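Local coordinates for protein ATP-dependent RNA helicase HrpB (Escherichia coli, PDB 6EUD) that hydrolyses ATP to ADP and phosphate as a bacterial DExH-box NTPase of the DEAH/RHA helicase type, with single-stranded RNA binding activity, at residues G508-Y513 with L529-W534; A440-I445 with V459-N464; D434-A439 with L479-G484; E296-F301 with I311-S316; E354-D359 with Q383-N388. One frame throughout, in Å; residues are numbered along the deposited sequence.

Following the chain from its N terminus, interaction 4 closes the hairpin of strands 287-302 and 307-314 in the second helicase domain. Interaction 5 then closes the loop carrying helix 361-370 and touches interaction 4, where F301 N lies 2.6 Å from Q357 O, probably as a hydrogen bond. Interaction 3 closes the mostly helical loop 440-478 by joining the start of helix 433-447 to the turn after helix 466-479. Interaction 2 lies wholly within it on the same first helix, and the two meet where F461 packs on T438. Interaction 1 comes last, closing the 15-residue loop 514-528 that carries strand 520-522 of the six-stranded mixed sheet. No two of the loops cross.

Interaction 1. Residues G508-Y513 with L529-W534; sequences GQDGRY and LSRHEW
D510 opens the contact through a salt bridge, its OD2 lying 3.3 Å from R531 NH2. The N-H points almost straight at the oxygen (174°) and OD2 lies in the guanidinium plane, yet the nitrogen stands above the carboxylate plane, which is turned 42° from that of the guanidinium. Both ends have second partners: OD1 pairs with R506, and R531 NH2 also donates to A525 O. G511 follows, inside the type II turn from Q509 to R512, where its backbone angles by themselves call for glycine. Its N donates over 2.5 Å to a water that in turn donates to S530 O, and S530 CB packs 3.9 Å from the same nitrogen. At Y513, CG stands anti to the carbonyl carbon (chi1 -70°), and the ring reaches across to the loop with its hydroxyl leading. OH donates to H532 O at 2.5 Å, and it receives a weak bond from the water. H532 O and E533 O both lie at the ring edge, in plane. A phenylalanine in place of Y513 would probably leave H532 O without this donor and the water with one partner fewer. Around the contact, Y513 packs on strand 503-506 and on A521 of strand 520-522, while L529 and H532 lean on strand 554-556, all strands of a small mixed sheet consistent with the OB-fold domain of DEAH/RHA helicases.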
# COMPACT_ATOMS: atom_id res chain seq x y z
N GLY A 508 22.61 21.08 6.71
CA GLY A 508 22.66 22.47 7.13
C GLY A 508 22.60 22.78 8.62
O GLY A 508 23.31 23.67 9.09
N GLN A 509 21.74 22.08 9.35
CA GLN A 509 21.62 22.27 10.80
C GLN A 509 21.72 20.94 11.53
O GLN A 509 21.31 19.91 11.02
CB GLN A 509 20.30 22.96 11.15
CG GLN A 509 20.25 23.49 12.57
CD GLN A 509 19.92 24.97 12.62
OE1 GLN A 509 19.47 25.55 11.63
NE2 GLN A 509 20.16 25.60 13.77
N ASP A 510 22.28 20.97 12.74
CA ASP A 510 22.43 19.76 13.55
C ASP A 510 21.09 19.16 13.93
O ASP A 510 20.22 19.83 14.49
CB ASP A 510 23.26 20.07 14.80
CG ASP A 510 24.75 20.08 14.52
OD1 ASP A 510 25.13 20.00 13.34
OD2 ASP A 510 25.53 20.18 15.49
N GLY A 511 20.92 17.88 13.61
CA GLY A 511 19.67 17.19 13.82
C GLY A 511 18.85 16.99 12.56
O GLY A 511 18.00 16.11 12.51
N ARG A 512 19.08 17.82 11.54
CA ARG A 512 18.34 17.71 10.29
C ARG A 512 19.10 16.87 9.28
O ARG A 512 20.22 17.21 8.87
CB ARG A 512 18.03 19.08 9.67
CG ARG A 512 16.57 19.20 9.20
CD ARG A 512 16.35 20.37 8.25
NE ARG A 512 16.95 21.60 8.74
CZ ARG A 512 17.29 22.63 7.97
NH1 ARG A 512 17.06 22.58 6.66
NH2 ARG A 512 17.84 23.70 8.51
N TYR A 513 18.45 15.79 8.86
CA TYR A 513 19.05 14.85 7.93
C TYR A 513 18.17 14.65 6.70
O TYR A 513 16.94 14.76 6.76
CB TYR A 513 19.30 13.50 8.62
CG TYR A 513 20.41 13.56 9.66
CD1 TYR A 513 21.73 13.37 9.28
CD2 TYR A 513 20.13 13.80 11.01
CE1 TYR A 513 22.76 13.43 10.20
CE2 TYR A 513 21.16 13.85 11.94
CZ TYR A 513 22.47 13.67 11.53
OH TYR A 513 23.50 13.71 12.42
N LEU A 529 24.42 11.30 18.30
CA LEU A 529 24.58 10.98 16.89
C LEU A 529 24.47 12.20 15.98
O LEU A 529 25.09 12.25 14.92
CB LEU A 529 23.56 9.92 16.45
CG LEU A 529 23.85 8.49 16.87
CD1 LEU A 529 22.83 7.55 16.25
CD2 LEU A 529 25.29 8.10 16.51
N SER A 530 23.69 13.20 16.39
CA SER A 530 23.53 14.42 15.59
C SER A 530 24.79 15.31 15.65
O SER A 530 24.80 16.42 15.11
CB SER A 530 22.29 15.21 16.03
OG SER A 530 22.35 15.54 17.40
N ARG A 531 25.84 14.80 16.28
CA ARG A 531 27.16 15.40 16.18
C ARG A 531 27.88 14.92 14.91
O ARG A 531 28.96 15.39 14.59
CB ARG A 531 28.02 15.06 17.42
CG ARG A 531 27.38 15.37 18.78
CD ARG A 531 27.43 16.86 19.13
NE ARG A 531 26.44 17.63 18.38
CZ ARG A 531 25.15 17.71 18.72
NH1 ARG A 531 24.69 17.06 19.78
NH2 ARG A 531 24.32 18.44 17.98
N HIS A 532 27.27 13.98 14.19
CA HIS A 532 27.91 13.40 13.02
C HIS A 532 27.15 13.65 11.74
O HIS A 532 25.92 13.79 11.74
CB HIS A 532 28.10 11.89 13.22
CG HIS A 532 28.93 11.55 14.41
ND1 HIS A 532 30.30 11.55 14.39
CD2 HIS A 532 28.57 11.23 15.68
CE1 HIS A 532 30.76 11.22 15.58
NE2 HIS A 532 29.73 11.02 16.38
N GLU A 533 27.88 13.69 10.63
CA GLU A 533 27.29 14.03 9.34
C GLU A 533 26.65 12.86 8.60
O GLU A 533 25.65 13.03 7.89
CB GLU A 533 28.34 14.66 8.44
CG GLU A 533 27.80 15.09 7.11
CD GLU A 533 28.86 15.73 6.26
OE1 GLU A 533 29.99 15.87 6.78
OE2 GLU A 533 28.57 16.09 5.10
N TRP A 534 27.22 11.67 8.74
CA TRP A 534 26.68 10.53 8.02
C TRP A 534 26.22 9.40 8.93
O TRP A 534 26.98 8.92 9.77
CB TRP A 534 27.70 10.00 7.03
CG TRP A 534 27.87 10.88 5.87
CD1 TRP A 534 28.73 11.92 5.75
CD2 TRP A 534 27.15 10.80 4.62
NE1 TRP A 534 28.60 12.50 4.51
CE2 TRP A 534 27.64 11.83 3.80
CE3 TRP A 534 26.16 9.95 4.13
CZ2 TRP A 534 27.16 12.04 2.51
CZ3 TRP A 534 25.68 10.17 2.84
CH2 TRP A 534 26.18 11.21 2.05
O HOH W 1 23.04 16.78 12.99

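Interaction 2. Residues A440-I445 with V459-N464; sequences AKIAAI and VAFSRN
I442 and F461 make the tight part of this helix-to-helix contact: CD1 of the isoleucine comes 3.6 Å from ring atom CD2, and the two side chains cross at about a right angle. F461 CG lies anti to its backbone N (chi1 -176°), and the CD2-CE2 side of the ring also meets K441, whose CG is 3.9 Å from CD2. One turn further on, I445 pushes CD1 against the other helix's backbone, 3.5 Å from F461 N, and it also meets A460 CB at 3.9 Å. The small alanine thus lets the isoleucine close in on the main chain. All four apolar residues here are buried. The other side is looser and more exposed. K441 runs past the ring toward the C-terminal end of helix 457-462, where NZ makes a weak hydrogen bond of 3.1 Å to F461 O; the position of NZ is doubtful. The exposed R463 lies at this margin. Helices 466-479, 421-429 and 491-498 cover other parts of helix 433-447, an all-helical cluster consistent with the ratchet-like bundle of DEAH/RHA helicases.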
# COMPACT_ATOMS: atom_id res chain seq x y z
N ALA A 440 22.98 -11.13 13.06
CA ALA A 440 21.90 -11.77 13.81
C ALA A 440 21.50 -10.94 15.01
O ALA A 440 20.31 -10.83 15.34
CB ALA A 440 22.33 -13.18 14.26
N LYS A 441 22.50 -10.37 15.67
CA LYS A 441 22.25 -9.50 16.80
C LYS A 441 21.55 -8.21 16.36
O LYS A 441 20.56 -7.79 16.96
CB LYS A 441 23.56 -9.17 17.52
CG LYS A 441 23.36 -8.17 18.65
CD LYS A 441 24.11 -8.56 19.90
CE LYS A 441 23.55 -7.78 21.06
NZ LYS A 441 24.28 -8.09 22.32
N ILE A 442 22.07 -7.59 15.30
CA ILE A 442 21.42 -6.40 14.75
C ILE A 442 19.96 -6.68 14.45
O ILE A 442 19.08 -5.87 14.75
CB ILE A 442 22.11 -5.90 13.47
CG1 ILE A 442 23.50 -5.33 13.80
CG2 ILE A 442 21.25 -4.84 12.78
CD1 ILE A 442 23.46 -4.03 14.62
N ALA A 443 19.71 -7.84 13.87
CA ALA A 443 18.37 -8.22 13.46
C ALA A 443 17.46 -8.41 14.67
O ALA A 443 16.31 -8.00 14.66
CB ALA A 443 18.41 -9.48 12.60
N ALA A 444 17.99 -9.03 15.72
CA ALA A 444 17.17 -9.26 16.89
C ALA A 444 16.81 -7.91 17.53
O ALA A 444 15.68 -7.70 17.97
CB ALA A 444 17.88 -10.18 17.88
N ILE A 445 17.76 -6.98 17.52
CA ILE A 445 17.50 -5.63 18.00
C ILE A 445 16.42 -4.90 17.20
O ILE A 445 15.47 -4.37 17.78
CB ILE A 445 18.79 -4.78 17.95
CG1 ILE A 445 19.81 -5.37 18.92
CG2 ILE A 445 18.47 -3.33 18.32
CD1 ILE A 445 21.13 -4.68 18.88
N VAL A 459 24.96 1.30 20.68
CA VAL A 459 24.76 1.12 22.11
C VAL A 459 23.95 -0.15 22.36
O VAL A 459 24.37 -0.99 23.14
CB VAL A 459 24.05 2.33 22.76
CG1 VAL A 459 23.44 1.91 24.07
CG2 VAL A 459 25.04 3.48 22.98
N ALA A 460 22.83 -0.31 21.67
CA ALA A 460 22.01 -1.51 21.84
C ALA A 460 22.82 -2.77 21.51
O ALA A 460 22.76 -3.79 22.23
CB ALA A 460 20.76 -1.43 20.99
N PHE A 461 23.61 -2.68 20.44
CA PHE A 461 24.46 -3.79 20.00
C PHE A 461 25.41 -4.27 21.09
O PHE A 461 25.62 -5.47 21.24
CB PHE A 461 25.26 -3.37 18.76
CG PHE A 461 26.10 -4.48 18.17
CD1 PHE A 461 27.43 -4.66 18.55
CD2 PHE A 461 25.56 -5.32 17.19
CE1 PHE A 461 28.19 -5.67 17.99
CE2 PHE A 461 26.32 -6.33 16.64
CZ PHE A 461 27.64 -6.50 17.03
N SER A 462 25.98 -3.34 21.84
CA SER A 462 26.94 -3.69 22.88
C SER A 462 26.24 -4.27 24.10
O SER A 462 26.89 -4.83 24.97
CB SER A 462 27.75 -2.47 23.30
OG SER A 462 26.95 -1.66 24.15
N ARG A 463 24.92 -4.12 24.20
CA ARG A 463 24.20 -4.68 25.35
C ARG A 463 24.03 -6.15 25.12
O ARG A 463 23.84 -6.58 23.99
CB ARG A 463 22.85 -4.03 25.55
CG ARG A 463 22.92 -2.54 25.65
CD ARG A 463 21.64 -2.01 26.21
NE ARG A 463 21.63 -0.55 26.21
CZ ARG A 463 22.29 0.19 27.09
NH1 ARG A 463 23.02 -0.38 28.05
NH2 ARG A 463 22.22 1.51 27.01
N ASN A 464 24.10 -6.95 26.18
CA ASN A 464 24.03 -8.38 25.98
C ASN A 464 22.71 -8.87 26.59
O ASN A 464 22.68 -9.71 27.48
CB ASN A 464 25.27 -9.05 26.58
CG ASN A 464 25.39 -10.48 26.18
OD1 ASN A 464 24.56 -10.95 25.43
ND2 ASN A 464 26.39 -11.19 26.69

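Interaction 3. Residues D434-A439 with L479-G484; sequences DEAATA and LNVRGG
D434 and G484 bring the two backbones closest, their CA atoms 4.3 Å apart. The 434-439 segment is helical throughout, whereas 479-484 is irregular: N480, with positive phi, ends helix 466-479 in a Schellman motif, and the chain then runs on to G484 beside the start of the other helix. An added CB on G484 would fall 3.0 Å from D434 N, a clash, so the lack of a side chain permits this closeness. Among the side chains, A436 CB faces both L479 and V481. V481 CG1, anti to its backbone N (chi1 170°), comes within 3.6 Å of that methyl, while L479 CD2 meets it at 4.1 Å. A437 CB rests 3.8 Å from G484 O. D434 OD1 passes 3.3 Å from G484 CA and accepts a hydrogen bond from E485 N just beyond, so the carboxylate holds the chain where it leaves the contact. The backbone carbonyl of D434 is gripped twice, T438 N and T438 OG1 reaching D434 O from opposite faces of its plane. Further round helix 433-447, T438 and A439 pack on helix 491-498, and A439 and L479 both touch helix 421-429, so the loop after helix 466-479 lies against a helix packed on several sides.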
# COMPACT_ATOMS: atom_id res chain seq x y z
N ASP A 434 31.51 -14.41 11.48
CA ASP A 434 31.59 -13.25 12.37
C ASP A 434 30.63 -12.17 11.90
O ASP A 434 29.92 -11.55 12.70
CB ASP A 434 33.04 -12.73 12.44
CG ASP A 434 33.96 -13.67 13.26
OD1 ASP A 434 33.47 -14.59 13.94
OD2 ASP A 434 35.20 -13.47 13.23
N GLU A 435 30.59 -11.94 10.59
CA GLU A 435 29.58 -11.06 10.00
C GLU A 435 28.20 -11.63 10.25
O GLU A 435 27.25 -10.89 10.48
CB GLU A 435 29.81 -10.87 8.50
CG GLU A 435 30.98 -9.94 8.17
CD GLU A 435 31.13 -9.63 6.69
OE1 GLU A 435 30.31 -10.10 5.87
OE2 GLU A 435 32.09 -8.91 6.34
N ALA A 436 28.09 -12.96 10.21
CA ALA A 436 26.80 -13.59 10.47
C ALA A 436 26.30 -13.26 11.89
O ALA A 436 25.16 -12.77 12.04
CB ALA A 436 26.88 -15.08 10.27
N ALA A 437 27.13 -13.52 12.90
CA ALA A 437 26.75 -13.27 14.29
C ALA A 437 26.43 -11.78 14.51
O ALA A 437 25.52 -11.43 15.26
CB ALA A 437 27.86 -13.71 15.24
N THR A 438 27.17 -10.91 13.84
CA THR A 438 26.90 -9.48 13.91
C THR A 438 25.51 -9.16 13.34
O THR A 438 24.71 -8.47 13.97
CB THR A 438 27.98 -8.66 13.17
OG1 THR A 438 29.28 -9.00 13.69
CG2 THR A 438 27.73 -7.17 13.34
N ALA A 439 25.24 -9.67 12.14
CA ALA A 439 23.94 -9.49 11.50
C ALA A 439 22.78 -10.01 12.37
O ALA A 439 21.73 -9.38 12.42
CB ALA A 439 23.92 -10.17 10.11
N LEU A 479 19.94 -19.78 9.57
CA LEU A 479 20.95 -19.42 8.59
C LEU A 479 22.01 -20.53 8.40
O LEU A 479 22.79 -20.50 7.43
CB LEU A 479 21.61 -18.12 9.02
CG LEU A 479 22.52 -17.44 8.01
CD1 LEU A 479 21.71 -16.90 6.85
CD2 LEU A 479 23.31 -16.35 8.72
N ASN A 480 22.01 -21.51 9.30
CA ASN A 480 22.97 -22.64 9.32
C ASN A 480 24.40 -22.19 9.57
O ASN A 480 25.35 -22.62 8.89
CB ASN A 480 22.92 -23.44 8.02
CG ASN A 480 23.26 -24.88 8.24
OD1 ASN A 480 22.89 -25.46 9.26
ND2 ASN A 480 23.97 -25.49 7.29
N VAL A 481 24.55 -21.31 10.55
CA VAL A 481 25.82 -20.73 10.88
C VAL A 481 25.95 -20.77 12.39
O VAL A 481 24.97 -20.58 13.10
CB VAL A 481 25.94 -19.29 10.33
CG1 VAL A 481 27.17 -18.59 10.90
CG2 VAL A 481 25.99 -19.33 8.79
N ARG A 482 27.14 -21.07 12.88
CA ARG A 482 27.34 -21.17 14.32
C ARG A 482 28.80 -20.91 14.67
O ARG A 482 29.68 -21.32 13.92
CB ARG A 482 26.92 -22.55 14.83
CG ARG A 482 26.67 -22.60 16.32
CD ARG A 482 26.18 -23.97 16.75
NE ARG A 482 27.24 -24.97 16.73
CZ ARG A 482 27.03 -26.27 16.91
NH1 ARG A 482 25.80 -26.73 17.11
NH2 ARG A 482 28.05 -27.11 16.89
N GLY A 483 29.04 -20.23 15.78
CA GLY A 483 30.39 -20.14 16.34
C GLY A 483 31.14 -18.87 16.00
O GLY A 483 32.29 -18.71 16.39
N GLY A 484 30.50 -17.96 15.26
CA GLY A 484 31.13 -16.69 14.94
C GLY A 484 31.13 -15.72 16.11
O GLY A 484 30.35 -15.89 17.05

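Interaction 4. Residues E296-F301 with I311-S316; sequences ERVARF and ITQRVS
R300 lays its guanidinium over I311: the methyl CD1 stands 3.4 Å above the plane of the group, over its centre. I311 CG1 is set between the backbone N and the carbonyl carbon (chi1 75°), on the face it shares with V298 and Q313. There V298 CG2 touches I311 CG1 at 3.7 Å and crosses the extended Q313 chain at about a right angle, meeting NE2 at 3.5 Å. The amide of Q313 stands nearly upright to the R300 guanidinium, the planes 81° apart. At the strand end E296 crosses V315 in the same manner, CG against CG2 at 3.6 Å, while E296 OE1 and S316 N share a water. R297 and T312 point to the opposite face as a non-hydrogen-bonded pair. R297 NH2 donates to T312 OG1 at 3.1 Å, with the hydroxyl tilted from the guanidinium plane; NE adds a weak bond, and NH1 forms a salt bridge to E227. An alanine at R297 would probably leave E227 without this charged mate and T312 OG1 without its two N-H donors. The backbones pair in antiparallel register, E296 N reaching Q313 O at 2.7 Å and V298 N reaching I311 O at 2.8 Å, each answered by a bond in return. Four main-chain bonds thus join the two segments, within the antiparallel beta hairpin 287-302/307-314 of the second RecA-like domain. One face is mixed, with V298 and I311 between the long polar chains of E296, Q313 and R300; the other is polar, and there R297 ties the hairpin by charge to helix 225-236.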
# COMPACT_ATOMS: atom_id res chain seq x y z
N GLU A 296 -9.69 5.47 15.43
CA GLU A 296 -8.79 4.33 15.52
C GLU A 296 -7.34 4.77 15.31
O GLU A 296 -7.08 5.81 14.69
CB GLU A 296 -9.13 3.29 14.45
CG GLU A 296 -9.87 2.05 14.93
CD GLU A 296 -10.41 1.22 13.77
OE1 GLU A 296 -10.16 1.59 12.61
OE2 GLU A 296 -11.11 0.20 14.02
N ARG A 297 -6.41 3.96 15.80
CA ARG A 297 -5.01 4.14 15.44
C ARG A 297 -4.54 2.94 14.60
O ARG A 297 -4.47 1.82 15.11
CB ARG A 297 -4.17 4.30 16.70
CG ARG A 297 -2.69 4.44 16.45
CD ARG A 297 -2.03 5.22 17.60
NE ARG A 297 -2.53 6.60 17.65
CZ ARG A 297 -2.93 7.21 18.77
NH1 ARG A 297 -2.90 6.56 19.93
NH2 ARG A 297 -3.38 8.46 18.72
N VAL A 298 -4.21 3.18 13.33
CA VAL A 298 -3.76 2.09 12.45
C VAL A 298 -2.40 2.33 11.81
O VAL A 298 -1.98 3.47 11.57
CB VAL A 298 -4.79 1.81 11.31
CG1 VAL A 298 -6.07 1.21 11.87
CG2 VAL A 298 -5.10 3.07 10.51
N ALA A 299 -1.71 1.22 11.52
CA ALA A 299 -0.45 1.21 10.78
C ALA A 299 -0.69 1.51 9.32
O ALA A 299 -1.54 0.90 8.69
CB ALA A 299 0.23 -0.13 10.94
N ARG A 300 0.05 2.46 8.77
CA ARG A 300 -0.09 2.80 7.37
C ARG A 300 1.26 2.79 6.63
O ARG A 300 2.21 3.49 7.01
CB ARG A 300 -0.77 4.16 7.21
CG ARG A 300 -0.71 4.70 5.80
CD ARG A 300 -1.90 5.58 5.50
NE ARG A 300 -3.16 4.84 5.59
CZ ARG A 300 -4.36 5.38 5.41
NH1 ARG A 300 -4.47 6.67 5.14
NH2 ARG A 300 -5.45 4.63 5.51
N PHE A 301 1.33 1.97 5.59
CA PHE A 301 2.51 1.92 4.75
C PHE A 301 2.50 3.08 3.77
O PHE A 301 1.48 3.32 3.11
CB PHE A 301 2.60 0.59 4.00
CG PHE A 301 3.71 0.53 3.01
CD1 PHE A 301 5.04 0.46 3.43
CD2 PHE A 301 3.45 0.52 1.65
CE1 PHE A 301 6.08 0.40 2.51
CE2 PHE A 301 4.50 0.46 0.73
CZ PHE A 301 5.81 0.39 1.17
N ILE A 311 -1.13 6.06 12.04
CA ILE A 311 -2.04 7.19 11.89
C ILE A 311 -3.32 6.99 12.72
O ILE A 311 -3.66 5.89 13.16
CB ILE A 311 -2.43 7.43 10.42
CG1 ILE A 311 -3.42 6.37 9.93
CG2 ILE A 311 -1.19 7.46 9.55
CD1 ILE A 311 -4.06 6.72 8.59
N THR A 312 -4.01 8.10 12.96
CA THR A 312 -5.30 8.06 13.60
C THR A 312 -6.32 8.39 12.54
O THR A 312 -6.10 9.29 11.72
CB THR A 312 -5.38 9.04 14.79
OG1 THR A 312 -4.43 8.63 15.79
CG2 THR A 312 -6.77 9.02 15.41
N GLN A 313 -7.41 7.64 12.53
CA GLN A 313 -8.46 7.85 11.54
C GLN A 313 -9.85 7.48 12.07
O GLN A 313 -9.98 6.81 13.10
CB GLN A 313 -8.17 7.03 10.28
CG GLN A 313 -8.16 5.54 10.52
CD GLN A 313 -8.00 4.75 9.24
OE1 GLN A 313 -7.56 5.28 8.22
NE2 GLN A 313 -8.38 3.48 9.28
N ARG A 314 -10.87 7.94 11.35
CA ARG A 314 -12.26 7.63 11.68
C ARG A 314 -12.51 6.16 11.59
O ARG A 314 -12.02 5.48 10.68
CB ARG A 314 -13.23 8.37 10.76
CG ARG A 314 -13.41 9.81 11.16
CD ARG A 314 -14.08 9.95 12.52
NE ARG A 314 -13.94 11.31 13.02
CZ ARG A 314 -14.70 12.32 12.63
NH1 ARG A 314 -15.67 12.12 11.74
NH2 ARG A 314 -14.50 13.53 13.14
N VAL A 315 -13.26 5.67 12.55
CA VAL A 315 -13.67 4.28 12.64
C VAL A 315 -14.80 4.05 11.62
O VAL A 315 -15.53 4.98 11.27
CB VAL A 315 -14.08 3.99 14.11
CG1 VAL A 315 -14.85 2.71 14.26
CG2 VAL A 315 -12.84 4.00 15.01
N SER A 316 -14.93 2.84 11.10
CA SER A 316 -15.98 2.57 10.13
C SER A 316 -17.37 2.43 10.78
O SER A 316 -17.47 2.27 11.99
CB SER A 316 -15.66 1.29 9.35
OG SER A 316 -15.86 0.15 10.16
O HOH W 2 -12.90 0.82 11.30

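Interaction 5. Residues E354-D359 with Q383-N388; sequences EILQSD and QPPVVN
P385 and P384 present their rings to the 354-359 loop. L356 CD2 stands off one side of the P385 ring, beyond the CG-CD bond and 3.6 Å from CG, while I355 O lies close to the mean plane of that ring, 3.4 Å from CD. I355 CD1 sits over one face of the P384 ring, toward CG, 3.7 Å from that atom. I355 CG1 is anti to the backbone N (chi1 -168°), and the extended chi2 (169°) carries CD1 on to this ring. The planar amide of N388 follows: ND2 gives a hydrogen to a water at 2.7 Å, and OD1 packs near CD2 of the F301 ring. P385 holds the N-cap position of helix 386-398, so the contact sets the first turn of that helix against the loop between helices 341-346 and 361-370, within the C-terminal helicase range. In DEAH/RHA relatives a winged-helix domain follows at this point, and the present arrangement is consistent with it. Water does much of the joining: the one on ND2 also donates to I355 O at 2.6 Å and to S358 O. A second water donates to N388 O and, weakly, to D359 OD1. Within the loop, E354 O is gripped from opposite faces of its plane by Q357 N and S358 OG, the latter at 3.2 Å. L356 CD2 also comes 3.3 Å from Q383 O, and the loop meets helix 133-145 as well, where I355 and S358 touch L133.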
# COMPACT_ATOMS: atom_id res chain seq x y z
N GLU A 354 -5.79 -5.11 6.88
CA GLU A 354 -4.35 -4.81 7.01
C GLU A 354 -3.57 -4.98 5.68
O GLU A 354 -2.63 -4.25 5.41
CB GLU A 354 -3.73 -5.70 8.11
CG GLU A 354 -2.23 -5.52 8.33
CD GLU A 354 -1.65 -6.47 9.38
OE1 GLU A 354 -2.34 -7.42 9.80
OE2 GLU A 354 -0.49 -6.27 9.80
N ILE A 355 -4.00 -5.92 4.85
CA ILE A 355 -3.32 -6.15 3.58
C ILE A 355 -3.36 -4.92 2.65
O ILE A 355 -2.51 -4.78 1.76
CB ILE A 355 -3.91 -7.39 2.83
CG1 ILE A 355 -3.00 -7.79 1.65
CG2 ILE A 355 -5.37 -7.13 2.39
CD1 ILE A 355 -3.34 -9.14 1.02
N LEU A 356 -4.31 -4.01 2.88
CA LEU A 356 -4.41 -2.83 2.03
C LEU A 356 -3.56 -1.67 2.53
O LEU A 356 -3.30 -0.73 1.79
CB LEU A 356 -5.86 -2.40 1.89
CG LEU A 356 -6.73 -3.47 1.22
CD1 LEU A 356 -8.11 -2.96 0.95
CD2 LEU A 356 -6.11 -3.97 -0.06
N GLN A 357 -3.09 -1.73 3.76
CA GLN A 357 -2.42 -0.58 4.34
C GLN A 357 -0.96 -0.88 4.73
O GLN A 357 -0.28 -0.04 5.30
CB GLN A 357 -3.24 -0.06 5.55
CG GLN A 357 -3.59 -1.14 6.61
CD GLN A 357 -4.74 -0.76 7.57
OE1 GLN A 357 -5.50 0.19 7.35
NE2 GLN A 357 -4.88 -1.54 8.64
N SER A 358 -0.46 -2.08 4.41
CA SER A 358 0.86 -2.47 4.91
C SER A 358 1.93 -2.79 3.85
O SER A 358 1.64 -3.07 2.68
CB SER A 358 0.73 -3.69 5.84
OG SER A 358 0.47 -4.87 5.11
N ASP A 359 3.17 -2.69 4.30
CA ASP A 359 4.37 -3.17 3.61
C ASP A 359 4.15 -4.60 3.12
O ASP A 359 3.77 -5.48 3.89
CB ASP A 359 5.56 -3.11 4.58
CG ASP A 359 6.92 -3.16 3.89
OD1 ASP A 359 7.11 -3.86 2.86
OD2 ASP A 359 7.82 -2.47 4.41
N GLN A 383 -7.60 -8.12 -2.63
CA GLN A 383 -6.38 -8.22 -3.41
C GLN A 383 -5.37 -7.20 -2.92
O GLN A 383 -5.74 -6.07 -2.60
CB GLN A 383 -6.68 -8.00 -4.90
CG GLN A 383 -7.38 -9.18 -5.59
CD GLN A 383 -6.40 -10.23 -6.08
OE1 GLN A 383 -5.19 -10.03 -6.04
NE2 GLN A 383 -6.93 -11.36 -6.55
N PRO A 384 -4.10 -7.60 -2.83
CA PRO A 384 -3.03 -6.67 -2.46
C PRO A 384 -3.00 -5.50 -3.45
O PRO A 384 -3.13 -5.74 -4.65
CB PRO A 384 -1.75 -7.51 -2.56
CG PRO A 384 -2.19 -8.92 -2.54
CD PRO A 384 -3.58 -8.96 -3.10
N PRO A 385 -2.85 -4.26 -2.95
CA PRO A 385 -2.85 -3.06 -3.80
C PRO A 385 -1.64 -3.02 -4.73
O PRO A 385 -0.52 -3.29 -4.29
CB PRO A 385 -2.77 -1.90 -2.80
CG PRO A 385 -3.15 -2.51 -1.46
CD PRO A 385 -2.72 -3.94 -1.52
N VAL A 386 -1.87 -2.68 -5.99
CA VAL A 386 -0.84 -2.65 -7.02
C VAL A 386 0.35 -1.78 -6.62
O VAL A 386 1.50 -2.20 -6.73
CB VAL A 386 -1.42 -2.15 -8.36
CG1 VAL A 386 -0.37 -2.20 -9.48
CG2 VAL A 386 -2.63 -2.97 -8.74
N VAL A 387 0.05 -0.57 -6.15
CA VAL A 387 1.06 0.38 -5.69
C VAL A 387 2.01 -0.18 -4.64
O VAL A 387 3.22 0.05 -4.70
CB VAL A 387 0.38 1.65 -5.10
CG1 VAL A 387 1.38 2.55 -4.35
CG2 VAL A 387 -0.32 2.41 -6.20
N ASN A 388 1.48 -0.90 -3.66
CA ASN A 388 2.31 -1.46 -2.59
C ASN A 388 3.06 -2.72 -3.03
O ASN A 388 4.14 -3.02 -2.51
CB ASN A 388 1.46 -1.73 -1.36
CG ASN A 388 0.94 -0.45 -0.73
OD1 ASN A 388 1.45 0.63 -1.01
ND2 ASN A 388 -0.06 -0.57 0.14
O HOH W 3 -0.64 -3.03 1.22
O HOH W 4 5.21 -2.75 0.21